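Cupin 2 conserved barrel domain protein (Leptotrichia buccalis, PDB 3RNS) is of unknown function but belongs to the cupin superfamily, carrying a conserved beta-barrel domain of the Cupin_2 type. Local coordinates at residues E133-Y137 with T156-F160; A175-D181 with F218-L224; G184-D189 with I207-E212. One frame throughout, in Å; residues are numbered along the deposited sequence. Where two conformers were deposited one is given.

Contact 1: E133-Y137 with T156-F160; sequences EVVEY and TIMSF
S159 and E136 make the one hydrogen bond of this contact, S159 OG donating to E136 O at 2.7 Å. The hydroxyl approaches from above the carbonyl plane, 43° out of it, so the bond avoids the usual lone-pair direction. With chi1 at 67°, OG sits between the backbone N and carbonyl carbon of S159, which swings it across to the loop while CB meets the Y137 ring, 3.8 Å from Y137 CD1. The same ring passes F160 O obliquely, with CE1 of Y137 3.7 Å from that oxygen. Further along, the side chains of V134 and I157 cross at an angle, V134 CG1 to I157 CG2 3.9 Å in one of the two conformers of I157. V134-Y137 runs alongside I157-F160 of the cupin barrel strand 153-160, in the same direction to within 8°, and meets it mainly through side chains of one strand face, those of I157 and S159. The second shell is polar. Y137 OH is hydrogen-bonded to D181, the ring makes a cation-pi contact with K219, and K219 NZ also bonds V135 O, while V134 O takes a hydrogen bond from K145 of the neighbouring strand 142-150.

Contact 2: A175-D181 with F218-L224; sequences ALVTVLD and FKMLLIL
Two neighbouring antiparallel strands of the six-stranded sheet in the cupin domain, 174-180 and 218-225, meet here in a regular ladder that ends in a beta bulge. L176 with I223 and T178 with L221 are the hydrogen-bonded pairs before the bulge, each closed by two N-H...O bonds; that from L176 N to I223 O measures 2.8 Å. Both bonds of the T178-L221 pair lie in the carbonyl plane. Past V179, paired with M220, the register slips by one residue: L180 N donates to K219 O at 2.8 Å from above the carbonyl plane, 40° out of it, and K219 N then reaches D181 O at 3.0 Å, making D181 with K219 the hydrogen-bonded pair beyond the bulge. The extra residue, L180, has a helical-type psi of -20°, and the chain turns a corner at D181.

On one face A175, V177, V179, M220 and L222 gather. L222 CD1 fits between two neighbours, 3.5 Å from A175 CB and 3.4 Å from V177 CG1, while the methyl CE of selenomethionine M220 lies 3.5 Å from the same V177 CG1, so this row is closely packed. M220 gets there through a bend at chi3, -73°, which brings CE against V177, the two side chains crossing at an angle. Y186 of strand 183-188 lies against V177, V179 and M220 from the facing sheet. The other face carries L176 beside I223, their side chains pointing the same way, and T178, whose hydroxyl is bonded to S200. At the bulge end D181 OD2 is hydrogen-bonded to Y137 OH, and K219 NZ to V135 O and A132 O. Such an antiparallel pair, one face turned to a second sheet, fits the jelly-roll barrel of the cupin fold.

Contact 3: G184-D189 with I207-E212; sequences GKYYVD and IPHAVE
V211 lays CG2 over one face of the Y186 ring, a CH-pi contact 3.7 Å from the ring centroid and 15° off the ring normal. The methyl stands anti to the V211 backbone N, which carries it beside Y186 on the side of the sheet turned to F218 and M220. V188, on that same side, crosses I207 of the preceding loop at about a right angle, V188 CG1 to I207 CG2 3.9 Å, and CG2 of V188 approaches CB of H209, whose imidazole turns off to meet the H169 ring edge-to-face. Around this runs the antiparallel ladder: K185 pairs with E212 and Y187 with A210, each by two hydrogen bonds, and D189 N adds a last one to P208 O at 2.8 Å. The opposite face carries the polar edge, beside A210. Y187 OH donates to E212 OE1 at 2.7 Å, the oxygen lying at the ring edge with ring and carboxylate planes only 16° apart. K185 NZ gives a hydrogen bond of 2.9 Å to the same Y187 OH and forms a salt bridge with E214. K185 NZ is 4.4 Å from E212 OE1, beyond a salt bridge, and the phenol hydroxyl bridges the two groups; accepting from the ammonium probably polarises its O-H and strengthens its bond to the carboxylate.

Overall arrangement
Contact 2 is the middle of the set, its centre about 7 Å from that of the chain, with contact 1 about 10 Å and contact 3 about 12 Å from it, centre to centre, while contacts 1 and 3 lie about 18 Å apart. Contacts 1 and 2 share a sheet through the neighbouring strands 153-160 and 218-225, joined for instance by L222 N and T156 O at 2.8 Å. Contact 3 belongs to the facing four-stranded sheet and is nested in the chain loop that contact 2 closes. The two sheets meet through aromatic and aliphatic groups: F218 CZ is 3.4 Å from V211 CG2, and F160 CZ lies 3.6 Å from V211 CG1, which brings contact 1 to the same interior.

Contact 1: E133-Y137 with T156-F160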
ATOM      1  N   GLU A 133      -0.280  -8.545  10.807  1.00 38.98           N
ATOM      2  CA  GLU A 133      -0.685  -9.096  12.093  0.60 41.35           C
ATOM      3  C   GLU A 133      -2.029  -8.552  12.597  1.00 41.80           C
ATOM      4  O   GLU A 133      -2.579  -9.051  13.543  1.00 42.81           O
ATOM      5  CB  GLU A 133       0.415  -8.911  13.124  0.60 43.17           C
ATOM      6  CG  GLU A 133       1.023 -10.243  13.617  0.60 48.68           C
ATOM      7  CD  GLU A 133       2.081 -10.885  12.680  0.60 52.90           C
ATOM      8  OE1 GLU A 133       2.344 -12.100  12.886  0.60 54.86           O
ATOM      9  OE2 GLU A 133       2.653 -10.200  11.773  0.60 52.92           O
ATOM     10  N   VAL A 134      -2.591  -7.572  11.927  1.00 41.58           N
ATOM     11  CA  VAL A 134      -3.853  -6.988  12.380  1.00 42.74           C
ATOM     12  C   VAL A 134      -5.081  -7.840  12.015  1.00 41.54           C
ATOM     13  O   VAL A 134      -6.141  -7.725  12.631  1.00 40.82           O
ATOM     14  CB  VAL A 134      -3.924  -5.524  11.842  1.00 42.65           C
ATOM     15  CG1 VAL A 134      -5.222  -5.219  11.152  1.00 44.25           C
ATOM     16  CG2 VAL A 134      -3.617  -4.575  12.953  1.00 46.91           C
ATOM     17  N   VAL A 135      -4.942  -8.674  10.997  1.00 39.52           N
ATOM     18  CA  VAL A 135      -5.968  -9.642  10.669  1.00 39.55           C
ATOM     19  C   VAL A 135      -5.402 -11.039  10.800  1.00 39.64           C
ATOM     20  O   VAL A 135      -4.339 -11.351  10.268  1.00 39.97           O
ATOM     21  CB  VAL A 135      -6.519  -9.509   9.201  1.00 39.07           C
ATOM     22  CG1 VAL A 135      -7.663  -8.521   9.157  1.00 38.78           C
ATOM     23  CG2 VAL A 135      -5.382  -9.212   8.154  1.00 36.32           C
ATOM     24  N   GLU A 136      -6.181 -11.900  11.403  1.00 38.97           N
ATOM     25  CA  GLU A 136      -5.828 -13.274  11.533  1.00 39.78           C
ATOM     26  C   GLU A 136      -6.407 -14.104  10.382  1.00 37.14           C
ATOM     27  O   GLU A 136      -7.472 -13.795   9.853  1.00 36.17           O
ATOM     28  CB  GLU A 136      -6.421 -13.754  12.876  1.00 42.82           C
ATOM     29  CG  GLU A 136      -5.719 -14.931  13.429  1.00 49.78           C
ATOM     30  CD  GLU A 136      -6.047 -15.168  14.897  1.00 57.32           C
ATOM     31  OE1 GLU A 136      -7.251 -15.288  15.230  1.00 59.46           O
ATOM     32  OE2 GLU A 136      -5.070 -15.218  15.694  1.00 63.95           O
ATOM     33  N   TYR A 137      -5.741 -15.179  10.007  1.00 35.42           N
ATOM     34  CA  TYR A 137      -6.415 -16.247   9.278  1.00 35.07           C
ATOM     35  C   TYR A 137      -7.515 -16.964  10.118  1.00 35.96           C
ATOM     36  O   TYR A 137      -7.336 -17.244  11.331  1.00 38.36           O
ATOM     37  CB  TYR A 137      -5.411 -17.286   8.763  1.00 34.73           C
ATOM     38  CG  TYR A 137      -4.457 -16.773   7.718  1.00 33.26           C
ATOM     39  CD1 TYR A 137      -4.921 -16.276   6.506  1.00 34.35           C
ATOM     40  CD2 TYR A 137      -3.089 -16.826   7.912  1.00 34.10           C
ATOM     41  CE1 TYR A 137      -4.067 -15.783   5.579  1.00 33.01           C
ATOM     42  CE2 TYR A 137      -2.211 -16.370   6.945  1.00 32.11           C
ATOM     43  CZ  TYR A 137      -2.713 -15.865   5.786  1.00 31.83           C
ATOM     44  OH  TYR A 137      -1.877 -15.383   4.835  1.00 30.18           O
ATOM     45  N   THR A 156      -8.238  -1.100   3.169  1.00 30.19           N
ATOM     46  CA  THR A 156      -8.741  -2.248   3.869  1.00 30.39           C
ATOM     47  C   THR A 156      -7.716  -3.346   3.838  1.00 29.33           C
ATOM     48  O   THR A 156      -7.021  -3.516   2.813  1.00 28.26           O
ATOM     49  CB  THR A 156     -10.041  -2.700   3.163  1.00 33.13           C
ATOM     50  OG1 THR A 156     -11.022  -1.664   3.330  1.00 33.44           O
ATOM     51  CG2 THR A 156     -10.584  -3.989   3.760  1.00 33.03           C
ATOM     52  N   ILE A 157      -7.584  -4.077   4.948  1.00 28.98           N
ATOM     53  CA  ILE A 157      -6.739  -5.252   5.001  0.60 29.43           C
ATOM     54  C   ILE A 157      -7.609  -6.510   5.093  1.00 29.99           C
ATOM     55  O   ILE A 157      -8.620  -6.510   5.807  1.00 29.30           O
ATOM     56  CB  ILE A 157      -5.694  -5.145   6.197  0.60 30.92           C
ATOM     57  CG1 ILE A 157      -5.073  -6.494   6.537  0.60 33.14           C
ATOM     58  CG2 ILE A 157      -6.274  -4.527   7.448  0.60 31.41           C
ATOM     59  CD1 ILE A 157      -3.978  -6.858   5.588  0.60 36.24           C
HETATM   60  N   MSE A 158      -7.203  -7.577   4.406  1.00 29.34           N
HETATM   61  CA  MSE A 158      -8.017  -8.801   4.350  1.00 31.38           C
HETATM   62  C   MSE A 158      -7.171 -10.037   4.426  1.00 29.23           C
HETATM   63  O   MSE A 158      -6.073 -10.051   3.888  1.00 31.23           O
HETATM   64  CB  MSE A 158      -8.834  -8.861   3.052  1.00 30.86           C
HETATM   65  CG  MSE A 158      -9.470  -7.499   2.658  1.00 38.64           C
HETATM   66 SE   MSE A 158     -10.546  -7.631   0.994  0.60 47.50          SE
HETATM   67  CE  MSE A 158     -11.919  -8.772   1.590  1.00 45.42           C
ATOM     68  N   SER A 159      -7.669 -11.054   5.120  1.00 29.16           N
ATOM     69  CA  SER A 159      -7.082 -12.405   5.089  1.00 28.25           C
ATOM     70  C   SER A 159      -8.055 -13.355   4.399  1.00 28.72           C
ATOM     71  O   SER A 159      -9.301 -13.243   4.588  1.00 28.62           O
ATOM     72  CB  SER A 159      -6.745 -12.913   6.497  1.00 28.68           C
ATOM     73  OG  SER A 159      -7.929 -13.138   7.270  1.00 29.37           O
ATOM     74  N   PHE A 160      -7.508 -14.250   3.575  1.00 27.16           N
ATOM     75  CA  PHE A 160      -8.308 -15.205   2.806  1.00 28.29           C
ATOM     76  C   PHE A 160      -7.752 -16.592   3.181  1.00 29.06           C
ATOM     77  O   PHE A 160      -6.532 -16.840   3.059  1.00 28.52           O
ATOM     78  CB  PHE A 160      -8.108 -15.054   1.287  1.00 28.47           C
ATOM     79  CG  PHE A 160      -8.774 -13.874   0.661  1.00 29.34           C
ATOM     80  CD1 PHE A 160      -8.299 -12.583   0.880  1.00 33.05           C
ATOM     81  CD2 PHE A 160      -9.841 -14.052  -0.243  1.00 30.34           C
ATOM     82  CE1 PHE A 160      -8.912 -11.477   0.243  1.00 30.43           C
ATOM     83  CE2 PHE A 160     -10.433 -12.946  -0.863  1.00 29.23           C
ATOM     84  CZ  PHE A 160      -9.989 -11.678  -0.592  1.00 30.87           C
TER

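Contact 2: A175-D181 with F218-L224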
ATOM      1  N   ALA A 175      -7.840   0.443  -7.890  1.00 36.57           N
ATOM      2  CA  ALA A 175      -7.383  -0.168  -6.664  1.00 35.01           C
ATOM      3  C   ALA A 175      -5.967  -0.680  -6.841  1.00 33.85           C
ATOM      4  O   ALA A 175      -5.675  -1.403  -7.792  1.00 34.98           O
ATOM      5  CB  ALA A 175      -8.241  -1.331  -6.309  1.00 34.25           C
ATOM      6  N   LEU A 176      -5.132  -0.389  -5.876  1.00 31.65           N
ATOM      7  CA  LEU A 176      -3.842  -1.020  -5.756  1.00 31.46           C
ATOM      8  C   LEU A 176      -3.942  -2.111  -4.667  1.00 29.95           C
ATOM      9  O   LEU A 176      -4.302  -1.827  -3.522  1.00 30.44           O
ATOM     10  CB  LEU A 176      -2.776   0.025  -5.343  1.00 30.91           C
ATOM     11  CG  LEU A 176      -1.386  -0.619  -5.166  1.00 31.85           C
ATOM     12  CD1 LEU A 176      -0.769  -0.918  -6.576  1.00 33.14           C
ATOM     13  CD2 LEU A 176      -0.521   0.306  -4.267  1.00 34.29           C
ATOM     14  N   VAL A 177      -3.602  -3.329  -5.013  1.00 28.75           N
ATOM     15  CA  VAL A 177      -3.544  -4.412  -4.039  1.00 28.53           C
ATOM     16  C   VAL A 177      -2.082  -4.801  -3.836  1.00 28.23           C
ATOM     17  O   VAL A 177      -1.272  -4.766  -4.798  1.00 29.68           O
ATOM     18  CB  VAL A 177      -4.428  -5.608  -4.463  1.00 28.48           C
ATOM     19  CG1 VAL A 177      -5.902  -5.132  -4.559  1.00 29.77           C
ATOM     20  CG2 VAL A 177      -3.975  -6.232  -5.810  1.00 30.30           C
ATOM     21  N   THR A 178      -1.725  -5.048  -2.593  1.00 27.19           N
ATOM     22  CA  THR A 178      -0.400  -5.531  -2.233  1.00 28.53           C
ATOM     23  C   THR A 178      -0.547  -6.773  -1.350  1.00 27.77           C
ATOM     24  O   THR A 178      -1.248  -6.729  -0.325  1.00 27.17           O
ATOM     25  CB  THR A 178       0.415  -4.471  -1.439  1.00 28.62           C
ATOM     26  OG1 THR A 178       0.427  -3.222  -2.169  1.00 33.90           O
ATOM     27  CG2 THR A 178       1.883  -4.911  -1.273  1.00 29.94           C
ATOM     28  N   VAL A 179       0.174  -7.842  -1.698  1.00 27.01           N
ATOM     29  CA  VAL A 179       0.039  -9.069  -0.981  1.00 26.79           C
ATOM     30  C   VAL A 179       1.039  -9.055   0.135  1.00 27.74           C
ATOM     31  O   VAL A 179       2.234  -8.914  -0.111  1.00 24.43           O
ATOM     32  CB  VAL A 179       0.216 -10.285  -1.880  1.00 26.82           C
ATOM     33  CG1 VAL A 179       0.319 -11.607  -1.048  1.00 25.70           C
ATOM     34  CG2 VAL A 179      -0.976 -10.341  -2.894  1.00 26.15           C
ATOM     35  N   LEU A 180       0.532  -9.229   1.365  1.00 28.32           N
ATOM     36  CA  LEU A 180       1.353  -9.152   2.575  1.00 28.78           C
ATOM     37  C   LEU A 180       1.887 -10.498   3.057  1.00 30.14           C
ATOM     38  O   LEU A 180       2.819 -10.532   3.862  1.00 31.22           O
ATOM     39  CB  LEU A 180       0.522  -8.513   3.706  1.00 30.03           C
ATOM     40  CG  LEU A 180      -0.123  -7.163   3.368  1.00 31.33           C
ATOM     41  CD1 LEU A 180      -1.014  -6.730   4.517  1.00 37.04           C
ATOM     42  CD2 LEU A 180       0.993  -6.117   3.094  1.00 33.25           C
ATOM     43  N   ASP A 181       1.272 -11.590   2.624  1.00 29.42           N
ATOM     44  CA  ASP A 181       1.581 -12.931   3.097  1.00 30.72           C
ATOM     45  C   ASP A 181       0.970 -13.895   2.108  1.00 29.96           C
ATOM     46  O   ASP A 181      -0.121 -13.657   1.589  1.00 28.61           O
ATOM     47  CB  ASP A 181       0.993 -13.190   4.489  1.00 31.75           C
ATOM     48  CG  ASP A 181       1.403 -14.579   5.064  1.00 35.55           C
ATOM     49  OD1 ASP A 181       2.620 -14.849   5.080  1.00 43.18           O
ATOM     50  OD2 ASP A 181       0.530 -15.388   5.479  1.00 36.07           O
ATOM     51  N   PHE A 218      -3.751 -16.296   1.962  1.00 29.19           N
ATOM     52  CA  PHE A 218      -3.036 -15.050   1.709  1.00 27.45           C
ATOM     53  C   PHE A 218      -3.655 -13.868   2.427  1.00 27.88           C
ATOM     54  O   PHE A 218      -4.814 -13.901   2.860  1.00 27.31           O
ATOM     55  CB  PHE A 218      -2.826 -14.806   0.174  1.00 27.64           C
ATOM     56  CG  PHE A 218      -3.980 -14.164  -0.524  1.00 27.17           C
ATOM     57  CD1 PHE A 218      -3.987 -12.814  -0.747  1.00 26.43           C
ATOM     58  CD2 PHE A 218      -5.072 -14.913  -0.958  1.00 26.20           C
ATOM     59  CE1 PHE A 218      -5.062 -12.206  -1.360  1.00 29.29           C
ATOM     60  CE2 PHE A 218      -6.131 -14.324  -1.602  1.00 27.95           C
ATOM     61  CZ  PHE A 218      -6.137 -12.936  -1.792  1.00 27.53           C
ATOM     62  N   LYS A 219      -2.863 -12.818   2.579  1.00 27.52           N
ATOM     63  CA  LYS A 219      -3.358 -11.540   3.088  1.00 27.84           C
ATOM     64  C   LYS A 219      -2.994 -10.427   2.093  1.00 26.90           C
ATOM     65  O   LYS A 219      -1.942 -10.474   1.419  1.00 26.60           O
ATOM     66  CB  LYS A 219      -2.724 -11.219   4.478  1.00 27.43           C
ATOM     67  CG  LYS A 219      -3.118 -12.139   5.571  1.00 29.52           C
ATOM     68  CD  LYS A 219      -2.366 -11.852   6.865  1.00 28.58           C
ATOM     69  CE  LYS A 219      -2.671 -12.871   7.879  1.00 32.29           C
ATOM     70  NZ  LYS A 219      -2.020 -12.565   9.149  1.00 29.23           N
HETATM   71  N   MSE A 220      -3.857  -9.426   2.023  1.00 27.05           N
HETATM   72  CA  MSE A 220      -3.622  -8.279   1.199  1.00 27.72           C
HETATM   73  C   MSE A 220      -4.104  -6.977   1.825  1.00 27.19           C
HETATM   74  O   MSE A 220      -5.019  -6.941   2.643  1.00 28.76           O
HETATM   75  CB  MSE A 220      -4.373  -8.468  -0.121  1.00 27.86           C
HETATM   76  CG  MSE A 220      -5.883  -8.778   0.079  1.00 31.70           C
HETATM   77 SE   MSE A 220      -6.979  -8.541  -1.587  0.60 44.70          SE
HETATM   78  CE  MSE A 220      -6.939  -6.659  -1.600  1.00 37.41           C
ATOM     79  N   LEU A 221      -3.465  -5.906   1.416  1.00 26.46           N
ATOM     80  CA  LEU A 221      -3.905  -4.563   1.629  1.00 26.92           C
ATOM     81  C   LEU A 221      -4.487  -4.026   0.323  1.00 27.19           C
ATOM     82  O   LEU A 221      -3.861  -4.121  -0.764  1.00 27.52           O
ATOM     83  CB  LEU A 221      -2.720  -3.682   2.048  1.00 27.45           C
ATOM     84  CG  LEU A 221      -2.854  -2.139   2.052  1.00 27.98           C
ATOM     85  CD1 LEU A 221      -3.855  -1.635   3.144  1.00 24.87           C
ATOM     86  CD2 LEU A 221      -1.425  -1.508   2.174  1.00 26.51           C
ATOM     87  N   LEU A 222      -5.643  -3.407   0.435  1.00 27.98           N
ATOM     88  CA  LEU A 222      -6.339  -2.786  -0.702  1.00 29.19           C
ATOM     89  C   LEU A 222      -6.398  -1.287  -0.495  1.00 30.86           C
ATOM     90  O   LEU A 222      -6.884  -0.807   0.554  1.00 29.89           O
ATOM     91  CB  LEU A 222      -7.775  -3.331  -0.812  1.00 31.10           C
ATOM     92  CG  LEU A 222      -8.702  -2.626  -1.859  1.00 37.78           C
ATOM     93  CD1 LEU A 222      -8.253  -3.006  -3.271  1.00 36.90           C
ATOM     94  CD2 LEU A 222     -10.192  -2.932  -1.668  1.00 42.30           C
ATOM     95  N   ILE A 223      -5.922  -0.535  -1.494  1.00 30.69           N
ATOM     96  CA  ILE A 223      -5.974   0.916  -1.448  1.00 30.91           C
ATOM     97  C   ILE A 223      -6.753   1.296  -2.684  1.00 33.28           C
ATOM     98  O   ILE A 223      -6.257   1.141  -3.829  1.00 33.11           O
ATOM     99  CB  ILE A 223      -4.568   1.597  -1.464  1.00 30.57           C
ATOM    100  CG1 ILE A 223      -3.655   1.126  -0.300  1.00 27.99           C
ATOM    101  CG2 ILE A 223      -4.705   3.169  -1.396  1.00 27.04           C
ATOM    102  CD1 ILE A 223      -2.154   1.375  -0.595  1.00 28.47           C
ATOM    103  N   LEU A 224      -7.953   1.816  -2.456  1.00 33.79           N
ATOM    104  CA  LEU A 224      -8.825   2.300  -3.515  1.00 36.78           C
ATOM    105  C   LEU A 224      -8.860   3.829  -3.522  1.00 39.31           C
ATOM    106  O   LEU A 224      -9.233   4.445  -2.513  1.00 39.41           O
ATOM    107  CB  LEU A 224     -10.226   1.752  -3.314  1.00 37.54           C
ATOM    108  CG  LEU A 224     -11.370   2.260  -4.190  1.00 40.57           C
ATOM    109  CD1 LEU A 224     -11.063   1.895  -5.638  1.00 42.44           C
ATOM    110  CD2 LEU A 224     -12.758   1.660  -3.696  1.00 38.69           C
TER

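Contact 3: G184-D189 with I207-E212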
ATOM      1  N   GLY A 184      -1.849 -14.692  -3.900  1.00 30.26           N
ATOM      2  CA  GLY A 184      -3.244 -14.646  -4.318  1.00 31.87           C
ATOM      3  C   GLY A 184      -3.399 -14.671  -5.806  1.00 32.03           C
ATOM      4  O   GLY A 184      -2.489 -14.267  -6.552  1.00 33.59           O
ATOM      5  N   LYS A 185      -4.519 -15.206  -6.254  1.00 33.04           N
ATOM      6  CA  LYS A 185      -4.806 -15.275  -7.668  1.00 34.68           C
ATOM      7  C   LYS A 185      -5.854 -14.247  -8.006  1.00 34.65           C
ATOM      8  O   LYS A 185      -7.004 -14.318  -7.530  1.00 36.99           O
ATOM      9  CB  LYS A 185      -5.277 -16.644  -8.063  1.00 35.39           C
ATOM     10  CG  LYS A 185      -5.593 -16.722  -9.543  1.00 41.70           C
ATOM     11  CD  LYS A 185      -5.540 -18.164  -9.987  1.00 48.76           C
ATOM     12  CE  LYS A 185      -5.973 -18.373 -11.427  1.00 51.45           C
ATOM     13  NZ  LYS A 185      -6.744 -19.662 -11.535  1.00 56.01           N
ATOM     14  N   TYR A 186      -5.471 -13.255  -8.781  1.00 32.17           N
ATOM     15  CA  TYR A 186      -6.403 -12.187  -9.148  1.00 32.00           C
ATOM     16  C   TYR A 186      -6.873 -12.329 -10.573  1.00 33.21           C
ATOM     17  O   TYR A 186      -6.251 -13.009 -11.376  1.00 33.43           O
ATOM     18  CB  TYR A 186      -5.755 -10.825  -8.970  1.00 31.94           C
ATOM     19  CG  TYR A 186      -5.517 -10.466  -7.546  1.00 32.05           C
ATOM     20  CD1 TYR A 186      -6.379  -9.612  -6.875  1.00 32.63           C
ATOM     21  CD2 TYR A 186      -4.425 -10.978  -6.856  1.00 32.42           C
ATOM     22  CE1 TYR A 186      -6.145  -9.276  -5.553  1.00 31.87           C
ATOM     23  CE2 TYR A 186      -4.219 -10.675  -5.535  1.00 31.96           C
ATOM     24  CZ  TYR A 186      -5.055  -9.817  -4.899  1.00 29.34           C
ATOM     25  OH  TYR A 186      -4.832  -9.493  -3.569  1.00 32.17           O
ATOM     26  N   TYR A 187      -8.049 -11.776 -10.852  1.00 33.60           N
ATOM     27  CA  TYR A 187      -8.570 -11.741 -12.187  1.00 34.95           C
ATOM     28  C   TYR A 187      -8.999 -10.321 -12.495  1.00 36.38           C
ATOM     29  O   TYR A 187      -9.605  -9.632 -11.637  1.00 34.92           O
ATOM     30  CB  TYR A 187      -9.781 -12.645 -12.363  1.00 35.93           C
ATOM     31  CG  TYR A 187      -9.585 -14.125 -12.063  1.00 38.99           C
ATOM     32  CD1 TYR A 187      -9.437 -15.071 -13.081  1.00 41.05           C
ATOM     33  CD2 TYR A 187      -9.600 -14.579 -10.763  1.00 38.12           C
ATOM     34  CE1 TYR A 187      -9.295 -16.425 -12.776  1.00 42.50           C
ATOM     35  CE2 TYR A 187      -9.458 -15.892 -10.457  1.00 40.45           C
ATOM     36  CZ  TYR A 187      -9.306 -16.822 -11.455  1.00 44.04           C
ATOM     37  OH  TYR A 187      -9.153 -18.155 -11.049  1.00 47.11           O
ATOM     38  N   VAL A 188      -8.684  -9.875 -13.708  1.00 37.87           N
ATOM     39  CA  VAL A 188      -9.201  -8.597 -14.206  1.00 39.84           C
ATOM     40  C   VAL A 188      -9.828  -8.883 -15.550  1.00 42.77           C
ATOM     41  O   VAL A 188      -9.149  -9.357 -16.449  1.00 42.06           O
ATOM     42  CB  VAL A 188      -8.093  -7.505 -14.331  1.00 39.79           C
ATOM     43  CG1 VAL A 188      -8.620  -6.261 -15.121  1.00 40.57           C
ATOM     44  CG2 VAL A 188      -7.619  -7.079 -12.933  1.00 35.03           C
ATOM     45  N   ASP A 189     -11.124  -8.613 -15.648  1.00 46.27           N
ATOM     46  CA  ASP A 189     -11.903  -8.858 -16.863  1.00 50.69           C
ATOM     47  C   ASP A 189     -11.632 -10.296 -17.361  1.00 51.89           C
ATOM     48  O   ASP A 189     -11.248 -10.513 -18.508  1.00 53.63           O
ATOM     49  CB  ASP A 189     -11.513  -7.814 -17.895  1.00 52.40           C
ATOM     50  CG  ASP A 189     -12.549  -7.638 -18.988  1.00 58.76           C
ATOM     51  OD1 ASP A 189     -13.663  -8.206 -18.895  1.00 63.12           O
ATOM     52  OD2 ASP A 189     -12.218  -6.903 -19.953  1.00 65.87           O
ATOM     53  N   ILE A 207     -13.909  -1.887 -14.239  1.00 45.10           N
ATOM     54  CA  ILE A 207     -13.636  -3.113 -14.959  1.00 44.84           C
ATOM     55  C   ILE A 207     -13.768  -4.280 -13.982  1.00 42.42           C
ATOM     56  O   ILE A 207     -13.220  -4.234 -12.900  1.00 41.38           O
ATOM     57  CB  ILE A 207     -12.227  -3.129 -15.551  1.00 44.28           C
ATOM     58  CG1 ILE A 207     -12.031  -2.005 -16.568  1.00 48.16           C
ATOM     59  CG2 ILE A 207     -11.965  -4.485 -16.238  1.00 45.13           C
ATOM     60  CD1 ILE A 207     -12.685  -2.264 -17.874  1.00 50.27           C
ATOM     61  N   PRO A 208     -14.481  -5.335 -14.360  1.00 42.59           N
ATOM     62  CA  PRO A 208     -14.675  -6.300 -13.292  1.00 41.18           C
ATOM     63  C   PRO A 208     -13.369  -6.958 -12.852  1.00 38.92           C
ATOM     64  O   PRO A 208     -12.464  -7.170 -13.685  1.00 39.61           O
ATOM     65  CB  PRO A 208     -15.644  -7.328 -13.899  1.00 42.45           C
ATOM     66  CG  PRO A 208     -16.094  -6.759 -15.246  1.00 45.61           C
ATOM     67  CD  PRO A 208     -15.016  -5.800 -15.650  1.00 44.14           C
ATOM     68  N   HIS A 209     -13.259  -7.255 -11.559  1.00 36.49           N
ATOM     69  CA  HIS A 209     -12.120  -8.035 -11.036  1.00 35.06           C
ATOM     70  C   HIS A 209     -12.629  -9.039  -9.987  1.00 34.38           C
ATOM     71  O   HIS A 209     -13.764  -8.932  -9.470  1.00 34.95           O
ATOM     72  CB  HIS A 209     -11.006  -7.120 -10.461  1.00 32.81           C
ATOM     73  CG  HIS A 209     -11.488  -6.184  -9.398  1.00 36.83           C
ATOM     74  ND1 HIS A 209     -11.602  -4.824  -9.597  1.00 41.68           N
ATOM     75  CD2 HIS A 209     -11.921  -6.414  -8.135  1.00 40.21           C
ATOM     76  CE1 HIS A 209     -12.064  -4.256  -8.496  1.00 42.37           C
ATOM     77  NE2 HIS A 209     -12.270  -5.199  -7.596  1.00 42.88           N
ATOM     78  N   ALA A 210     -11.777  -9.999  -9.673  1.00 33.24           N
ATOM     79  CA  ALA A 210     -12.071 -11.035  -8.684  1.00 32.67           C
ATOM     80  C   ALA A 210     -10.742 -11.522  -8.116  1.00 31.34           C
ATOM     81  O   ALA A 210      -9.668 -11.248  -8.641  1.00 29.92           O
ATOM     82  CB  ALA A 210     -12.850 -12.199  -9.344  1.00 31.90           C
ATOM     83  N   VAL A 211     -10.836 -12.264  -7.034  1.00 32.27           N
ATOM     84  CA  VAL A 211      -9.674 -12.812  -6.345  1.00 31.98           C
ATOM     85  C   VAL A 211     -10.021 -14.130  -5.694  1.00 32.32           C
ATOM     86  O   VAL A 211     -11.167 -14.372  -5.299  1.00 32.48           O
ATOM     87  CB  VAL A 211      -9.099 -11.832  -5.292  1.00 32.26           C
ATOM     88  CG1 VAL A 211     -10.051 -11.529  -4.221  1.00 34.51           C
ATOM     89  CG2 VAL A 211      -7.842 -12.362  -4.689  1.00 33.05           C
ATOM     90  N   GLU A 212      -9.022 -14.982  -5.586  1.00 31.66           N
ATOM     91  CA  GLU A 212      -9.195 -16.290  -5.049  1.00 32.93           C
ATOM     92  C   GLU A 212      -7.918 -16.697  -4.338  1.00 31.88           C
ATOM     93  O   GLU A 212      -6.801 -16.461  -4.861  1.00 30.34           O
ATOM     94  CB  GLU A 212      -9.509 -17.173  -6.251  1.00 34.43           C
ATOM     95  CG  GLU A 212      -9.508 -18.603  -6.043  1.00 41.42           C
ATOM     96  CD  GLU A 212      -9.765 -19.406  -7.366  1.00 50.78           C
ATOM     97  OE1 GLU A 212      -9.812 -18.819  -8.493  1.00 56.12           O
ATOM     98  OE2 GLU A 212      -9.904 -20.649  -7.245  1.00 59.01           O
TER